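Local coordinates for protein nigritoxine (Vibrio nigripulchritudo, PDB 5M41) that acts as a bacterial toxin against crustaceans and insects, at residues Gln129-Glu135 with Arg184-His188; Leu100-Pro106 with Ser126-Asn130; Leu40-Ala44 with Val206-Ser210; Thr75-Tyr81 with Pro169-Ile174. All blocks are in the same frame, centred on the assembly; numbering follows the deposited sequence.

Overall arrangement
All four contacts lie in the N-terminal part of the chain, where helices pack around a five-stranded antiparallel sheet. Contacts 1 and 2 share Gln129 and Asn130, their centres about 12 Å apart. Contact 2 meets contact 3, with centres about 13 Å apart, through Arg209 NH1, which reaches Ser105 O at 2.7 Å and Leu103 O at 2.9 Å. Contact 4 forms one edge of the sheet that strand 98-102 of contact 2 also belongs to; Leu100 CD1 packs 3.6 Å from Tyr81 CE2. Leu185 CD2 of contact 1 lies 3.6 Å from Tyr41 OH of contact 3. The magnesium ion bound at Val189, Glu192 and Asp195 lies about 8 Å from the side chain of His188 in contact 1.

Contact 1: residues Gln129-Glu135 with Arg184-His188; sequences QNFTSWE and RLDYH
Arg184 and Glu135 form a two-pronged salt bridge, with Arg184 NH2 2.8 Å from Glu135 OE1 and Arg184 NH1 2.8 Å from Glu135 OE2, both bonds nearly straight. Arg184 NH2 also gives a weak hydrogen bond to Asn130 O at 3.1 Å; the long arginine (chi1 t, chi2 p) reaches this far from its helix. Residues 129-132 run as loop into the short helix 133-136, while 184-188 are helical throughout (His188 N to Arg184 O 2.9 Å). Glu135 OE1 also accepts from Thr132 N at 2.8 Å, while Thr132 OG1 (chi1 p) accepts from Glu135 N at 3.0 Å. This is a capping box with Thr132 as N-cap, and the glutamate that completes it also ties this helix to helix 177-191. Water 2 joins Glu135 OE2 (2.7 Å) to Tyr187 OH (2.5 Å). The nearest CA atoms are Thr132 and His188, 6.1 Å apart. His188, chi1 t, hydrogen-bonds through ND1 to Thr84, and Thr132 CG2 sits over its ring in a CH-pi contact, 4.1 Å from the centroid.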
# COMPACT_ATOMS: atom_id res chain seq x y z
N GLN A 129 -43.22 -11.47 -5.11
CA GLN A 129 -42.30 -10.32 -4.89
C GLN A 129 -42.28 -9.36 -6.07
O GLN A 129 -41.84 -8.23 -5.93
CB GLN A 129 -40.86 -10.84 -4.82
CG GLN A 129 -40.31 -11.09 -3.46
CD GLN A 129 -38.98 -11.82 -3.54
OE1 GLN A 129 -38.36 -11.96 -4.61
NE2 GLN A 129 -38.54 -12.32 -2.39
N ASN A 130 -42.65 -9.84 -7.24
CA ASN A 130 -42.59 -9.04 -8.46
C ASN A 130 -43.73 -8.04 -8.59
O ASN A 130 -43.76 -7.25 -9.56
CB ASN A 130 -42.52 -9.96 -9.68
CG ASN A 130 -41.16 -10.61 -9.85
OD1 ASN A 130 -40.15 -10.04 -9.48
ND2 ASN A 130 -41.12 -11.80 -10.46
N PHE A 131 -44.64 -8.06 -7.61
CA PHE A 131 -45.78 -7.16 -7.59
C PHE A 131 -45.61 -6.12 -6.49
O PHE A 131 -45.05 -6.41 -5.44
CB PHE A 131 -47.08 -7.97 -7.41
CG PHE A 131 -47.34 -8.93 -8.56
CD1 PHE A 131 -47.97 -8.49 -9.73
CD2 PHE A 131 -46.91 -10.26 -8.49
CE1 PHE A 131 -48.20 -9.37 -10.79
CE2 PHE A 131 -47.12 -11.14 -9.55
CZ PHE A 131 -47.76 -10.69 -10.71
N THR A 132 -46.09 -4.90 -6.73
CA THR A 132 -46.07 -3.85 -5.72
C THR A 132 -46.99 -4.21 -4.55
O THR A 132 -47.80 -5.15 -4.66
CB THR A 132 -46.51 -2.50 -6.30
OG1 THR A 132 -47.90 -2.57 -6.68
CG2 THR A 132 -45.61 -2.09 -7.54
N SER A 133 -46.89 -3.47 -3.44
CA SER A 133 -47.86 -3.61 -2.33
C SER A 133 -49.29 -3.48 -2.81
O SER A 133 -50.15 -4.30 -2.46
CB SER A 133 -47.63 -2.57 -1.25
OG SER A 133 -46.35 -2.74 -0.74
N TRP A 134 -49.54 -2.45 -3.62
CA TRP A 134 -50.85 -2.23 -4.22
C TRP A 134 -51.33 -3.41 -5.04
O TRP A 134 -52.50 -3.79 -4.95
CB TRP A 134 -50.80 -0.97 -5.09
CG TRP A 134 -52.09 -0.66 -5.80
CD1 TRP A 134 -52.38 -0.83 -7.15
CD2 TRP A 134 -53.32 -0.14 -5.21
NE1 TRP A 134 -53.66 -0.44 -7.43
CE2 TRP A 134 -54.28 -0.01 -6.30
CE3 TRP A 134 -53.70 0.23 -3.92
CZ2 TRP A 134 -55.56 0.47 -6.10
CZ3 TRP A 134 -55.01 0.70 -3.73
CH2 TRP A 134 -55.91 0.82 -4.80
N GLU A 135 -50.44 -3.99 -5.84
CA GLU A 135 -50.80 -5.07 -6.76
C GLU A 135 -50.94 -6.45 -6.13
O GLU A 135 -51.58 -7.33 -6.73
CB GLU A 135 -49.79 -5.20 -7.91
CG GLU A 135 -49.70 -4.00 -8.85
CD GLU A 135 -48.36 -3.91 -9.57
OE1 GLU A 135 -47.39 -4.63 -9.19
OE2 GLU A 135 -48.27 -3.12 -10.53
N ARG A 184 -40.37 -0.96 -15.91
CA ARG A 184 -41.20 -1.61 -14.88
C ARG A 184 -40.51 -1.64 -13.51
O ARG A 184 -41.13 -1.35 -12.49
CB ARG A 184 -41.64 -3.03 -15.34
CG ARG A 184 -42.21 -3.91 -14.23
CD ARG A 184 -43.50 -3.37 -13.63
NE ARG A 184 -43.73 -4.00 -12.34
CZ ARG A 184 -44.85 -3.93 -11.64
NH1 ARG A 184 -45.88 -3.22 -12.07
NH2 ARG A 184 -44.91 -4.55 -10.47
N LEU A 185 -39.22 -1.98 -13.47
CA LEU A 185 -38.49 -2.00 -12.21
C LEU A 185 -38.42 -0.58 -11.61
O LEU A 185 -38.63 -0.39 -10.41
CB LEU A 185 -37.09 -2.62 -12.44
CG LEU A 185 -36.11 -2.61 -11.25
CD1 LEU A 185 -36.76 -3.37 -10.08
CD2 LEU A 185 -34.74 -3.20 -11.61
N ASP A 186 -38.14 0.42 -12.43
CA ASP A 186 -38.13 1.81 -11.93
C ASP A 186 -39.49 2.17 -11.29
O ASP A 186 -39.55 2.73 -10.21
CB ASP A 186 -37.85 2.81 -13.05
CG ASP A 186 -36.39 2.83 -13.48
OD1 ASP A 186 -35.49 2.37 -12.73
OD2 ASP A 186 -36.13 3.30 -14.60
N TYR A 187 -40.58 1.84 -11.97
CA TYR A 187 -41.90 2.08 -11.42
C TYR A 187 -42.13 1.34 -10.12
O TYR A 187 -42.68 1.88 -9.17
CB TYR A 187 -42.97 1.67 -12.44
CG TYR A 187 -44.38 1.65 -11.89
CD1 TYR A 187 -45.07 2.83 -11.62
CD2 TYR A 187 -45.05 0.43 -11.69
CE1 TYR A 187 -46.38 2.81 -11.13
CE2 TYR A 187 -46.37 0.40 -11.21
CZ TYR A 187 -47.03 1.59 -10.94
OH TYR A 187 -48.33 1.54 -10.47
N HIS A 188 -41.76 0.07 -10.08
CA HIS A 188 -41.94 -0.74 -8.87
C HIS A 188 -41.24 -0.11 -7.70
O HIS A 188 -41.82 0.11 -6.62
CB HIS A 188 -41.44 -2.16 -9.13
CG HIS A 188 -41.76 -3.14 -8.04
ND1 HIS A 188 -41.97 -4.45 -8.29
CD2 HIS A 188 -41.89 -2.98 -6.66
CE1 HIS A 188 -42.24 -5.10 -7.13
NE2 HIS A 188 -42.19 -4.20 -6.13
O HOH W 1 -42.91 -4.75 -3.50
O HOH W 2 -49.47 -0.68 -10.19

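Contact 2: residues Leu100-Pro106 with Ser126-Asn130; sequences LVNLNSP and SFRQN
Asn102, ending strand 98-102, uses both ends of its amide. With chi1 t and its CA-to-CB bond toward residues 126-130, Asn102 ND2 donates to Ser126 O at 2.8 Å and Asn102 OD1 accepts from Asn130 ND2 at 2.9 Å. Asn102 OD1 also takes Asn104 N at 3.0 Å, an Asx turn over the type I turn Asn102-Ser105, closed by Ser105 N to Asn102 O at 3.2 Å. Asparagine's short amide can bridge the gap and still hold its own turn at Asn104 N. Water 3 accepts from Asn104 ND2 at 2.9 Å and lies 2.9 Å from Ser126 O and 2.7 Å from Asn130 OD1, which Asn85 also serves. Asn104 OD1 accepts from Asp205 N, and ND2 also donates to Thr201 O. The hydrogen bond from Ser105 OG to Ser126 OG is weak, at 3.3 Å; their stronger partners are Lys108 and Asp124. Ser105 and Ser126 have the closest CA atoms, 5.3 Å apart. Phe127 (chi1 m) brings CE1 to 3.8 Å from Leu100 CD2, and its face covers Asn102 ND2. Helix 125-128 thus rests on the end of strand 98-102, beside Met86 of strand 86-90; helix 195-203 touches Gln129 and Asn130.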
# COMPACT_ATOMS: atom_id res chain seq x y z
N LEU A 100 -44.10 -18.65 -19.56
CA LEU A 100 -44.06 -17.58 -18.60
C LEU A 100 -42.63 -17.47 -18.10
O LEU A 100 -42.08 -18.46 -17.62
CB LEU A 100 -44.99 -17.89 -17.42
CG LEU A 100 -44.87 -16.92 -16.24
CD1 LEU A 100 -45.34 -15.52 -16.64
CD2 LEU A 100 -45.69 -17.44 -15.07
N VAL A 101 -42.02 -16.30 -18.23
CA VAL A 101 -40.66 -16.06 -17.74
C VAL A 101 -40.68 -15.20 -16.47
O VAL A 101 -41.42 -14.21 -16.40
CB VAL A 101 -39.78 -15.42 -18.83
CG1 VAL A 101 -38.37 -15.13 -18.29
CG2 VAL A 101 -39.69 -16.36 -20.06
N ASN A 102 -39.90 -15.62 -15.46
CA ASN A 102 -39.61 -14.84 -14.26
C ASN A 102 -38.09 -14.80 -14.13
O ASN A 102 -37.46 -15.74 -13.64
CB ASN A 102 -40.25 -15.46 -12.99
CG ASN A 102 -39.98 -14.63 -11.73
OD1 ASN A 102 -39.26 -13.61 -11.75
ND2 ASN A 102 -40.54 -15.09 -10.60
N LEU A 103 -37.50 -13.69 -14.56
CA LEU A 103 -36.05 -13.60 -14.57
C LEU A 103 -35.44 -13.65 -13.18
O LEU A 103 -34.24 -13.93 -13.03
CB LEU A 103 -35.58 -12.34 -15.31
CG LEU A 103 -36.02 -12.20 -16.76
CD1 LEU A 103 -35.67 -10.79 -17.23
CD2 LEU A 103 -35.36 -13.25 -17.67
N ASN A 104 -36.25 -13.39 -12.15
CA ASN A 104 -35.74 -13.37 -10.77
C ASN A 104 -36.08 -14.63 -9.96
O ASN A 104 -35.90 -14.64 -8.74
CB ASN A 104 -36.23 -12.13 -10.01
CG ASN A 104 -35.32 -11.77 -8.84
OD1 ASN A 104 -34.10 -11.85 -8.97
ND2 ASN A 104 -35.89 -11.39 -7.71
N SER A 105 -36.59 -15.68 -10.61
CA SER A 105 -36.93 -16.90 -9.87
C SER A 105 -35.70 -17.77 -9.69
O SER A 105 -35.04 -18.09 -10.67
CB SER A 105 -38.00 -17.71 -10.60
OG SER A 105 -38.29 -18.92 -9.90
N PRO A 106 -35.39 -18.19 -8.46
CA PRO A 106 -34.27 -19.11 -8.25
C PRO A 106 -34.38 -20.41 -9.07
O PRO A 106 -33.41 -20.87 -9.66
CB PRO A 106 -34.36 -19.45 -6.76
CG PRO A 106 -35.16 -18.35 -6.15
CD PRO A 106 -36.09 -17.83 -7.21
N SER A 126 -41.07 -15.90 -5.00
CA SER A 126 -40.27 -15.31 -6.06
C SER A 126 -41.11 -14.73 -7.20
O SER A 126 -40.58 -13.96 -8.02
CB SER A 126 -39.22 -16.29 -6.58
OG SER A 126 -39.81 -17.26 -7.44
N PHE A 127 -42.39 -15.11 -7.27
CA PHE A 127 -43.35 -14.52 -8.21
C PHE A 127 -44.10 -13.37 -7.54
O PHE A 127 -44.26 -12.28 -8.10
CB PHE A 127 -44.33 -15.57 -8.74
CG PHE A 127 -43.73 -16.48 -9.78
CD1 PHE A 127 -43.88 -16.21 -11.13
CD2 PHE A 127 -42.96 -17.59 -9.40
CE1 PHE A 127 -43.30 -17.04 -12.09
CE2 PHE A 127 -42.38 -18.42 -10.36
CZ PHE A 127 -42.56 -18.14 -11.70
N ARG A 128 -44.51 -13.62 -6.31
CA ARG A 128 -45.29 -12.68 -5.57
C ARG A 128 -44.54 -11.36 -5.34
O ARG A 128 -45.16 -10.30 -5.35
CB ARG A 128 -45.68 -13.27 -4.23
CG ARG A 128 -46.80 -12.50 -3.55
CD ARG A 128 -47.30 -13.27 -2.34
NE ARG A 128 -47.93 -12.35 -1.41
CZ ARG A 128 -47.29 -11.70 -0.45
NH1 ARG A 128 -45.98 -11.89 -0.27
NH2 ARG A 128 -47.95 -10.87 0.35
N GLN A 129 -43.22 -11.47 -5.11
CA GLN A 129 -42.30 -10.32 -4.89
C GLN A 129 -42.28 -9.36 -6.07
O GLN A 129 -41.84 -8.23 -5.93
CB GLN A 129 -40.86 -10.84 -4.82
CG GLN A 129 -40.31 -11.09 -3.46
CD GLN A 129 -38.98 -11.82 -3.54
OE1 GLN A 129 -38.36 -11.96 -4.61
NE2 GLN A 129 -38.54 -12.32 -2.39
N ASN A 130 -42.65 -9.84 -7.24
CA ASN A 130 -42.59 -9.04 -8.46
C ASN A 130 -43.73 -8.04 -8.59
O ASN A 130 -43.76 -7.25 -9.56
CB ASN A 130 -42.52 -9.96 -9.68
CG ASN A 130 -41.16 -10.61 -9.85
OD1 ASN A 130 -40.15 -10.04 -9.48
ND2 ASN A 130 -41.12 -11.80 -10.46
O HOH W 3 -38.82 -11.66 -7.78

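Contact 3: residues Leu40-Ala44 with Val206-Ser210; sequences LYQFA and VLPRS
Two helices cross here in a buried packing contact: helix 34-54, through residues 40-44, meets the first turn of helix 206-215, through residues 206-210. The short axes pass 7.9 Å apart at an angle of 77°, so these two segments cross steeply and touch over about one turn each. Both are regular alpha helix, with Ala44 N bonded to Leu40 O at 3.1 Å and Ser210 N to Val206 O at 2.7 Å. The closest CA pair, Ala44 and Ser210, is 3.7 Å apart, an approach that small side chains permit; Ala44 N lies 3.5 Å from Ser210 CA, and Phe43 CB 3.3 Å from Ser210 O. Apolar side chains mesh alongside. Val206, chi1 t, points toward helix 34-54 and puts CG1 4.0 Å from Leu40 CD2, 4.0 Å from Ala44 CB and 4.1 Å from Tyr41 CE1. Leu40, t at both chi angles, also brings CD1 to 3.8 Å from Leu207 CD2. Helix 253-264 adds Leu261 against Leu40 and Leu254 and Phe258 against Leu207, while Tyr41 OH bonds Asn85. Ser210, with chi1 t, donates from OG to Leu40 O at 2.6 Å, and that hydroxyl also bonds Tyr257 OH. Leu40 O therefore accepts from both Ala44 N and Ser210 OG, and the serine hydroxyl ties its helix to a backbone carbonyl of the other, beside largely apolar side-chain packing.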
# COMPACT_ATOMS: atom_id res chain seq x y z
N LEU A 40 -28.19 -4.98 -19.29
CA LEU A 40 -28.23 -5.94 -18.18
C LEU A 40 -29.46 -6.87 -18.34
O LEU A 40 -29.34 -8.11 -18.24
CB LEU A 40 -28.28 -5.18 -16.85
CG LEU A 40 -28.20 -5.86 -15.49
CD1 LEU A 40 -27.90 -4.80 -14.41
CD2 LEU A 40 -29.53 -6.53 -15.15
N TYR A 41 -30.64 -6.27 -18.52
CA TYR A 41 -31.84 -7.11 -18.66
C TYR A 41 -31.76 -7.98 -19.91
O TYR A 41 -32.13 -9.16 -19.90
CB TYR A 41 -33.10 -6.26 -18.67
CG TYR A 41 -33.76 -6.23 -17.28
CD1 TYR A 41 -34.39 -7.36 -16.77
CD2 TYR A 41 -33.73 -5.07 -16.49
CE1 TYR A 41 -34.98 -7.34 -15.51
CE2 TYR A 41 -34.33 -5.05 -15.23
CZ TYR A 41 -34.96 -6.19 -14.75
OH TYR A 41 -35.59 -6.18 -13.51
N GLN A 42 -31.22 -7.39 -20.99
CA GLN A 42 -31.10 -8.08 -22.25
C GLN A 42 -30.26 -9.34 -22.10
O GLN A 42 -30.64 -10.39 -22.62
CB GLN A 42 -30.48 -7.15 -23.29
CG GLN A 42 -30.34 -7.76 -24.66
CD GLN A 42 -31.46 -7.34 -25.55
OE1 GLN A 42 -32.62 -7.29 -25.13
NE2 GLN A 42 -31.14 -7.03 -26.79
N PHE A 43 -29.13 -9.24 -21.40
CA PHE A 43 -28.27 -10.41 -21.16
C PHE A 43 -28.93 -11.47 -20.29
O PHE A 43 -28.75 -12.66 -20.54
CB PHE A 43 -26.92 -10.01 -20.55
CG PHE A 43 -25.95 -9.39 -21.53
CD1 PHE A 43 -25.63 -10.04 -22.72
CD2 PHE A 43 -25.30 -8.19 -21.22
CE1 PHE A 43 -24.71 -9.48 -23.63
CE2 PHE A 43 -24.38 -7.63 -22.11
CZ PHE A 43 -24.09 -8.28 -23.32
N ALA A 44 -29.66 -11.04 -19.25
CA ALA A 44 -30.50 -11.95 -18.45
C ALA A 44 -31.50 -12.74 -19.32
O ALA A 44 -31.65 -13.97 -19.17
CB ALA A 44 -31.23 -11.20 -17.34
N VAL A 206 -31.59 -12.06 -11.01
CA VAL A 206 -31.44 -11.46 -12.34
C VAL A 206 -29.97 -11.21 -12.66
O VAL A 206 -29.50 -11.47 -13.77
CB VAL A 206 -32.21 -10.11 -12.47
CG1 VAL A 206 -31.96 -9.47 -13.84
CG2 VAL A 206 -33.71 -10.30 -12.26
N LEU A 207 -29.24 -10.70 -11.68
CA LEU A 207 -27.84 -10.29 -11.91
C LEU A 207 -26.92 -11.43 -12.36
O LEU A 207 -26.24 -11.29 -13.38
CB LEU A 207 -27.29 -9.58 -10.67
CG LEU A 207 -27.93 -8.20 -10.42
CD1 LEU A 207 -27.62 -7.67 -9.00
CD2 LEU A 207 -27.45 -7.26 -11.52
N PRO A 208 -26.90 -12.57 -11.61
CA PRO A 208 -26.09 -13.71 -12.07
C PRO A 208 -26.52 -14.24 -13.44
O PRO A 208 -25.68 -14.69 -14.21
CB PRO A 208 -26.33 -14.79 -10.99
CG PRO A 208 -27.52 -14.35 -10.19
CD PRO A 208 -27.54 -12.84 -10.31
N ARG A 209 -27.81 -14.20 -13.75
CA ARG A 209 -28.24 -14.58 -15.10
C ARG A 209 -27.78 -13.59 -16.13
O ARG A 209 -27.39 -13.97 -17.24
CB ARG A 209 -29.76 -14.75 -15.21
CG ARG A 209 -30.26 -15.87 -14.30
CD ARG A 209 -31.71 -16.25 -14.57
NE ARG A 209 -31.96 -17.52 -13.91
CZ ARG A 209 -32.79 -17.68 -12.89
NH1 ARG A 209 -33.51 -16.66 -12.40
NH2 ARG A 209 -32.89 -18.88 -12.37
N SER A 210 -27.81 -12.31 -15.77
CA SER A 210 -27.31 -11.28 -16.68
C SER A 210 -25.81 -11.54 -16.92
O SER A 210 -25.37 -11.60 -18.05
CB SER A 210 -27.58 -9.88 -16.10
OG SER A 210 -27.14 -8.88 -17.02

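Contact 4: residues Thr75-Tyr81 with Pro169-Ile174; sequences TVDIYTY and PRTINI
An antiparallel beta pairing joins strand 77-80 to strand 170-173, an outermost strand of the five-stranded sheet. The short axes lie 4.5 Å apart at 135°, a marked twist. Ile78 and Ile172 form a hydrogen-bonded pair, Ile78 N to Ile172 O and Ile172 N to Ile78 O both 2.8 Å; Asp77-Asn173 and Tyr79-Thr171 are non-hydrogen-bonded. Ile174 N bonds Val76 O at 2.9 Å. Beta-branched Ile78 (chi1 m) and Ile172 (chi1 p) suit a strand and share a face, with Ile78 CB 3.8 Å from Ile172 CG1, and Leu177 of helix 177-191 touches both. Ile174, t at both chi angles and just past the strand, lays CB 3.6 Å from Ile78 CG1 and packs against Ala63, Ala66 and Leu67 of helix 62-67. On the face of Tyr79 and Thr171, both chi1 m, Tyr79 CE1 meets Thr171 OG1 at 3.4 Å, while the tyrosine hydroxyl bonds Ser95. Thr80 and Arg170 both take chi1 p, and Arg170 NE donates to Thr80 OG1 at 2.8 Å, almost perfectly straight.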
# COMPACT_ATOMS: atom_id res chain seq x y z
N THR A 75 -39.80 -11.54 -36.62
CA THR A 75 -40.56 -10.86 -35.58
C THR A 75 -41.05 -11.83 -34.50
O THR A 75 -41.49 -12.94 -34.81
CB THR A 75 -41.71 -10.03 -36.20
OG1 THR A 75 -42.08 -8.98 -35.31
CG2 THR A 75 -42.92 -10.88 -36.51
N VAL A 76 -40.95 -11.44 -33.23
CA VAL A 76 -41.29 -12.34 -32.14
C VAL A 76 -42.16 -11.60 -31.12
O VAL A 76 -41.71 -10.63 -30.49
CB VAL A 76 -40.03 -12.93 -31.47
CG1 VAL A 76 -40.37 -13.83 -30.30
CG2 VAL A 76 -39.19 -13.69 -32.48
N ASP A 77 -43.41 -12.04 -30.99
CA ASP A 77 -44.37 -11.45 -30.05
C ASP A 77 -44.06 -11.82 -28.60
O ASP A 77 -43.77 -12.98 -28.28
CB ASP A 77 -45.81 -11.91 -30.36
CG ASP A 77 -46.35 -11.38 -31.67
OD1 ASP A 77 -45.66 -10.62 -32.38
OD2 ASP A 77 -47.50 -11.72 -32.00
N ILE A 78 -44.17 -10.82 -27.72
CA ILE A 78 -44.03 -11.01 -26.28
C ILE A 78 -45.23 -10.33 -25.63
O ILE A 78 -45.65 -9.27 -26.08
CB ILE A 78 -42.75 -10.32 -25.74
CG1 ILE A 78 -41.48 -11.01 -26.26
CG2 ILE A 78 -42.73 -10.29 -24.22
CD1 ILE A 78 -41.34 -12.46 -25.87
N TYR A 79 -45.79 -10.91 -24.57
CA TYR A 79 -46.78 -10.18 -23.79
C TYR A 79 -46.10 -9.56 -22.57
O TYR A 79 -45.32 -10.23 -21.89
CB TYR A 79 -47.92 -11.08 -23.31
CG TYR A 79 -48.63 -11.89 -24.38
CD1 TYR A 79 -48.79 -11.40 -25.67
CD2 TYR A 79 -49.19 -13.13 -24.08
CE1 TYR A 79 -49.46 -12.14 -26.65
CE2 TYR A 79 -49.86 -13.88 -25.04
CZ TYR A 79 -49.99 -13.38 -26.32
OH TYR A 79 -50.66 -14.09 -27.30
N THR A 80 -46.44 -8.31 -22.27
CA THR A 80 -45.93 -7.64 -21.10
C THR A 80 -47.01 -7.59 -20.02
O THR A 80 -48.19 -7.73 -20.32
CB THR A 80 -45.45 -6.21 -21.42
OG1 THR A 80 -46.53 -5.47 -22.01
CG2 THR A 80 -44.26 -6.25 -22.36
N TYR A 81 -46.57 -7.39 -18.79
CA TYR A 81 -47.42 -7.51 -17.62
C TYR A 81 -47.08 -6.37 -16.69
O TYR A 81 -45.93 -5.90 -16.66
CB TYR A 81 -47.04 -8.76 -16.84
CG TYR A 81 -47.34 -10.11 -17.46
CD1 TYR A 81 -48.59 -10.39 -18.00
CD2 TYR A 81 -46.40 -11.13 -17.41
CE1 TYR A 81 -48.89 -11.65 -18.52
CE2 TYR A 81 -46.67 -12.39 -17.94
CZ TYR A 81 -47.92 -12.64 -18.48
OH TYR A 81 -48.20 -13.88 -18.98
N PRO A 169 -53.13 -9.27 -21.79
CA PRO A 169 -51.92 -8.43 -21.77
C PRO A 169 -51.65 -7.75 -23.12
O PRO A 169 -52.16 -8.20 -24.14
CB PRO A 169 -50.80 -9.44 -21.42
CG PRO A 169 -51.34 -10.78 -21.84
CD PRO A 169 -52.84 -10.71 -21.73
N ARG A 170 -50.85 -6.69 -23.16
CA ARG A 170 -50.53 -6.16 -24.48
C ARG A 170 -49.33 -6.87 -25.08
O ARG A 170 -48.51 -7.46 -24.37
CB ARG A 170 -50.48 -4.62 -24.55
CG ARG A 170 -49.31 -3.93 -23.88
CD ARG A 170 -48.08 -3.67 -24.77
NE ARG A 170 -46.96 -3.45 -23.83
CZ ARG A 170 -46.17 -2.39 -23.77
NH1 ARG A 170 -46.24 -1.39 -24.66
NH2 ARG A 170 -45.25 -2.35 -22.82
N THR A 171 -49.26 -6.82 -26.40
CA THR A 171 -48.23 -7.48 -27.19
C THR A 171 -47.19 -6.49 -27.66
O THR A 171 -47.52 -5.42 -28.13
CB THR A 171 -48.88 -8.17 -28.41
OG1 THR A 171 -49.92 -9.03 -27.93
CG2 THR A 171 -47.86 -8.99 -29.22
N ILE A 172 -45.92 -6.83 -27.50
CA ILE A 172 -44.82 -6.04 -28.03
C ILE A 172 -43.94 -6.97 -28.85
O ILE A 172 -44.03 -8.19 -28.71
CB ILE A 172 -43.94 -5.43 -26.91
CG1 ILE A 172 -43.30 -6.55 -26.06
CG2 ILE A 172 -44.76 -4.47 -26.07
CD1 ILE A 172 -42.24 -6.10 -25.06
N ASN A 173 -43.12 -6.39 -29.71
CA ASN A 173 -42.01 -7.14 -30.28
C ASN A 173 -40.89 -7.32 -29.22
O ASN A 173 -40.67 -6.44 -28.37
CB ASN A 173 -41.47 -6.45 -31.52
CG ASN A 173 -40.48 -7.32 -32.28
OD1 ASN A 173 -39.32 -6.95 -32.47
ND2 ASN A 173 -40.93 -8.50 -32.68
N ILE A 174 -40.19 -8.45 -29.29
CA ILE A 174 -39.20 -8.82 -28.29
C ILE A 174 -38.03 -7.81 -28.19
O ILE A 174 -37.43 -7.67 -27.12
CB ILE A 174 -38.70 -10.29 -28.46
CG1 ILE A 174 -37.93 -10.74 -27.21
CG2 ILE A 174 -37.83 -10.45 -29.71
CD1 ILE A 174 -37.73 -12.24 -27.10
O HOH W 4 -43.64 -8.81 -32.84
O HOH W 5 -50.20 -5.90 -20.46